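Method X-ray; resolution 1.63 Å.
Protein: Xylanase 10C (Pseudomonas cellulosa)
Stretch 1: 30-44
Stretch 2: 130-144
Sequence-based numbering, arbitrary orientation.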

# COMPACT_ATOMS: atom_id res chain seq x y z
N ALA A 30 15.89 4.18 9.32
CA ALA A 30 16.72 3.19 8.62
C ALA A 30 15.91 1.93 8.23
O ALA A 30 16.22 1.27 7.23
N ASP A 31 14.88 1.61 9.01
CA ASP A 31 14.02 0.44 8.69
C ASP A 31 12.98 0.66 7.58
O ASP A 31 12.39 -0.30 7.09
N GLY A 32 12.79 1.89 7.13
CA GLY A 32 11.82 2.19 6.06
C GLY A 32 10.87 3.34 6.38
O GLY A 32 11.34 4.42 6.73
N VAL A 33 9.56 3.08 6.22
CA VAL A 33 8.47 4.07 6.40
C VAL A 33 7.48 3.61 7.46
O VAL A 33 6.99 2.49 7.37
N THR A 34 7.17 4.48 8.42
CA THR A 34 6.25 4.14 9.54
C THR A 34 5.16 5.20 9.61
O THR A 34 5.42 6.40 9.44
N PHE A 35 3.95 4.73 9.87
CA PHE A 35 2.83 5.62 10.16
C PHE A 35 2.04 5.18 11.41
O PHE A 35 2.02 3.98 11.77
N ALA A 36 1.41 6.18 12.04
CA ALA A 36 0.47 5.98 13.15
C ALA A 36 -0.91 5.62 12.55
O ALA A 36 -1.50 6.38 11.76
N ALA A 37 -1.39 4.43 12.87
CA ALA A 37 -2.66 3.92 12.36
C ALA A 37 -3.83 4.49 13.19
O ALA A 37 -4.44 3.81 14.04
N LEU A 38 -4.11 5.75 12.94
CA LEU A 38 -5.07 6.53 13.77
C LEU A 38 -6.54 6.16 13.62
O LEU A 38 -7.32 6.33 14.57
N GLY A 39 -6.92 5.69 12.46
CA GLY A 39 -8.31 5.30 12.18
C GLY A 39 -8.51 4.60 10.86
O GLY A 39 -7.57 4.42 10.09
N ASP A 40 -9.74 4.18 10.59
CA ASP A 40 -10.09 3.54 9.31
C ASP A 40 -9.73 4.48 8.14
O ASP A 40 -10.00 5.69 8.19
N GLY A 41 -9.04 3.93 7.15
CA GLY A 41 -8.61 4.67 5.97
C GLY A 41 -7.31 5.46 6.10
O GLY A 41 -6.94 6.09 5.14
N VAL A 42 -6.63 5.37 7.24
CA VAL A 42 -5.35 6.07 7.42
C VAL A 42 -4.27 5.12 6.88
O VAL A 42 -4.27 3.93 7.21
N GLY A 43 -3.37 5.65 6.08
CA GLY A 43 -2.31 4.86 5.48
C GLY A 43 -1.09 5.65 5.06
O GLY A 43 -0.88 6.79 5.46
N ALA A 44 -0.31 5.00 4.18
CA ALA A 44 0.92 5.55 3.60
C ALA A 44 0.96 5.21 2.12
O ALA A 44 0.63 4.09 1.77
N ILE A 130 -0.72 1.40 1.40
CA ILE A 130 -1.32 0.46 2.36
C ILE A 130 -2.03 1.26 3.43
O ILE A 130 -1.53 2.29 3.88
N GLN A 131 -3.20 0.79 3.86
CA GLN A 131 -4.01 1.51 4.84
C GLN A 131 -4.67 0.57 5.85
O GLN A 131 -4.91 -0.61 5.52
N ALA A 132 -4.95 1.10 7.02
CA ALA A 132 -5.64 0.34 8.05
C ALA A 132 -7.14 0.39 7.79
O ALA A 132 -7.68 1.39 7.31
N LYS A 133 -7.83 -0.70 8.13
CA LYS A 133 -9.29 -0.77 8.01
C LYS A 133 -9.87 -1.35 9.31
O LYS A 133 -9.41 -2.39 9.77
N GLY A 134 -10.91 -0.71 9.81
CA GLY A 134 -11.62 -1.12 11.02
C GLY A 134 -11.51 -0.07 12.12
O GLY A 134 -11.83 1.08 11.89
N THR A 135 -11.10 -0.48 13.32
CA THR A 135 -10.87 0.42 14.43
C THR A 135 -9.42 0.25 14.93
O THR A 135 -9.17 -0.34 15.97
N PRO A 136 -8.44 0.74 14.17
CA PRO A 136 -7.03 0.49 14.48
C PRO A 136 -6.43 1.31 15.61
O PRO A 136 -7.00 2.30 16.10
N ALA A 137 -5.26 0.86 16.01
CA ALA A 137 -4.37 1.55 16.93
C ALA A 137 -2.94 1.12 16.59
O ALA A 137 -2.72 0.33 15.68
N GLY A 138 -1.96 1.72 17.25
CA GLY A 138 -0.57 1.35 17.04
C GLY A 138 0.00 1.87 15.71
O GLY A 138 -0.50 2.82 15.13
N THR A 139 1.05 1.20 15.26
CA THR A 139 1.83 1.63 14.09
C THR A 139 2.03 0.51 13.11
O THR A 139 1.86 -0.68 13.44
N ILE A 140 2.37 0.92 11.88
CA ILE A 140 2.72 0.03 10.77
C ILE A 140 4.03 0.51 10.18
O ILE A 140 4.17 1.71 9.94
N THR A 141 4.99 -0.40 9.95
CA THR A 141 6.25 -0.12 9.26
C THR A 141 6.31 -0.87 7.94
O THR A 141 6.10 -2.08 7.89
N ILE A 142 6.55 -0.12 6.85
CA ILE A 142 6.84 -0.72 5.52
C ILE A 142 8.36 -0.74 5.30
O ILE A 142 9.01 0.31 5.29
N LYS A 143 8.93 -1.92 5.13
CA LYS A 143 10.40 -2.09 4.90
C LYS A 143 10.77 -2.01 3.41
O LYS A 143 11.84 -1.49 3.05
N SER A 144 9.90 -2.55 2.56
CA SER A 144 10.14 -2.59 1.10
C SER A 144 8.84 -2.81 0.34
O SER A 144 7.89 -3.43 0.86

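Antiparallel strands fix which side chains meet, and the loops between them can add substantial contact; Xylanase 10C illustrates both points. Two strand pairs join these stretches, 32-36 with 139-144 and 42-44 with 130-133, and the three residues most covered, Ala37, Phe35 and Asp40, lie at or between them.

Phe35 adopts chi1 p with chi2 at -88°, which brings its ring toward the partner stretch. On the sheet face it shares with Val33, Ile140 and Ile142, CE1 of Phe35 lies 3.6 Å from CB of Ile140, whose m,m side chain leads away at its end. CD1 of Ile142 meets the ring at its edge, 4.3 Å from CE1 of Phe35, and also reaches Val33 CG1 and Ala44 CB, each at 4.2 Å. One isoleucine methyl thereby links the two ladders. The other face includes a polar contact: Thr34 and Thr141, both m, form a non-hydrogen-bonded backbone pair, and their hydroxyls join across it, Thr34 OG1 to Thr141 OG1 at 2.8 Å.

Ala37 has no rotamer to choose, yet its CB points toward the partner, with Ala37 CB 4.0 Å from Pro136 CB and 4.2 Å from Ala132 CB. Its small methyl is buried beside the proline, with Gly138 O 3.5 Å from Ala37 CB.

Asp40, chi1 t, starts sideways but ends nearer the partner. Asp40 OD1 accepts a hydrogen bond from Gly134 N at 2.9 Å, and Lys133 NZ forms a salt bridge with the carboxylate, weakly hydrogen-bonded to Asp40 OD2 at 3.3 Å and to Asp40 OD1 at 3.4 Å. The lysine's m,m,m,t chain curls back to deliver its ammonium. One water accepts from Asp40 N and donates to Gly134 O; at the far end another accepts from Lys143 NZ and donates weakly to Asp31 OD2, bridging a second acid-lysine pair.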

# COMPACT_ATOMS: atom_id res chain seq x y z
CB ALA A 30 17.90 2.78 9.47
CB ASP A 31 13.28 -0.05 9.91
CG ASP A 31 14.16 -0.86 10.87
OD1 ASP A 31 15.36 -1.04 10.62
OD2 ASP A 31 13.70 -1.32 11.94
CB VAL A 33 7.73 4.31 5.05
CG1 VAL A 33 6.48 5.15 5.23
CG2 VAL A 33 8.68 4.96 4.01
CB THR A 34 6.98 4.02 10.91
OG1 THR A 34 8.06 3.09 10.78
CG2 THR A 34 6.06 3.47 12.03
CB PHE A 35 1.90 5.82 8.96
CG PHE A 35 1.06 4.63 8.58
CD1 PHE A 35 1.56 3.65 7.69
CD2 PHE A 35 -0.26 4.51 9.01
CE1 PHE A 35 0.80 2.58 7.33
CE2 PHE A 35 -1.03 3.43 8.62
CZ PHE A 35 -0.50 2.47 7.76
CB ALA A 36 0.37 7.23 14.00
CB ALA A 37 -2.67 2.39 12.36
CB LEU A 38 -4.92 8.03 13.51
CG LEU A 38 -3.54 8.59 13.87
CD1 LEU A 38 -3.39 10.00 13.30
CD2 LEU A 38 -3.23 8.51 15.36
CB ASP A 40 -11.59 3.20 9.28
CG ASP A 40 -12.01 2.52 8.01
OD1 ASP A 40 -11.87 1.28 7.87
OD2 ASP A 40 -12.50 3.18 7.05
CB VAL A 42 -5.10 6.50 8.90
CG1 VAL A 42 -3.70 7.09 9.09
CG2 VAL A 42 -6.19 7.50 9.32
CB ALA A 44 2.10 4.99 4.27
CB ILE A 130 -0.26 -0.54 2.94
CG1 ILE A 130 -0.94 -1.70 3.68
CG2 ILE A 130 0.80 0.19 3.74
CD1 ILE A 130 0.06 -2.82 4.11
CB GLN A 131 -5.09 2.39 4.17
CG GLN A 131 -6.11 1.58 3.34
CD GLN A 131 -7.13 2.48 2.62
OE1 GLN A 131 -7.01 3.72 2.68
NE2 GLN A 131 -8.15 1.86 1.96
CB ALA A 132 -5.33 0.94 9.40
CB LYS A 133 -9.75 -1.65 6.85
CG LYS A 133 -9.25 -1.29 5.44
CD LYS A 133 -9.84 -0.04 4.95
CE LYS A 133 -11.26 -0.19 4.35
NZ LYS A 133 -11.87 1.22 4.43
CB THR A 135 -11.92 0.15 15.58
OG1 THR A 135 -13.26 0.22 15.05
CG2 THR A 135 -11.87 1.22 16.63
CB PRO A 136 -6.32 0.89 13.17
CG PRO A 136 -7.18 1.94 12.60
CD PRO A 136 -8.58 1.55 12.94
CB ALA A 137 -4.71 1.23 18.36
CB THR A 139 3.21 2.20 14.49
OG1 THR A 139 4.02 1.17 15.08
CG2 THR A 139 3.09 3.27 15.54
CB ILE A 140 1.63 0.03 9.67
CG1 ILE A 140 0.28 -0.52 10.18
CG2 ILE A 140 2.08 -0.78 8.45
CD1 ILE A 140 0.25 -1.96 10.64
CB THR A 141 7.49 -0.44 10.12
OG1 THR A 141 7.48 0.38 11.31
CG2 THR A 141 8.78 -0.13 9.36
CB ILE A 142 6.14 0.01 4.33
CG1 ILE A 142 4.66 0.18 4.60
CG2 ILE A 142 6.36 -0.76 3.03
CD1 ILE A 142 4.28 1.53 5.11
CB LYS A 143 10.90 -3.42 5.51
CG LYS A 143 10.79 -3.47 7.00
CD LYS A 143 11.56 -4.62 7.60
CE LYS A 143 11.93 -4.37 9.04
NZ LYS A 143 12.68 -5.54 9.59
CB SER A 144 11.13 -3.71 0.74
OG SER A 144 10.57 -5.03 0.97
O HOH W 1 13.27 -4.62 12.28
O HOH W 2 -6.12 4.73 17.42
O HOH W 3 -11.69 4.20 12.75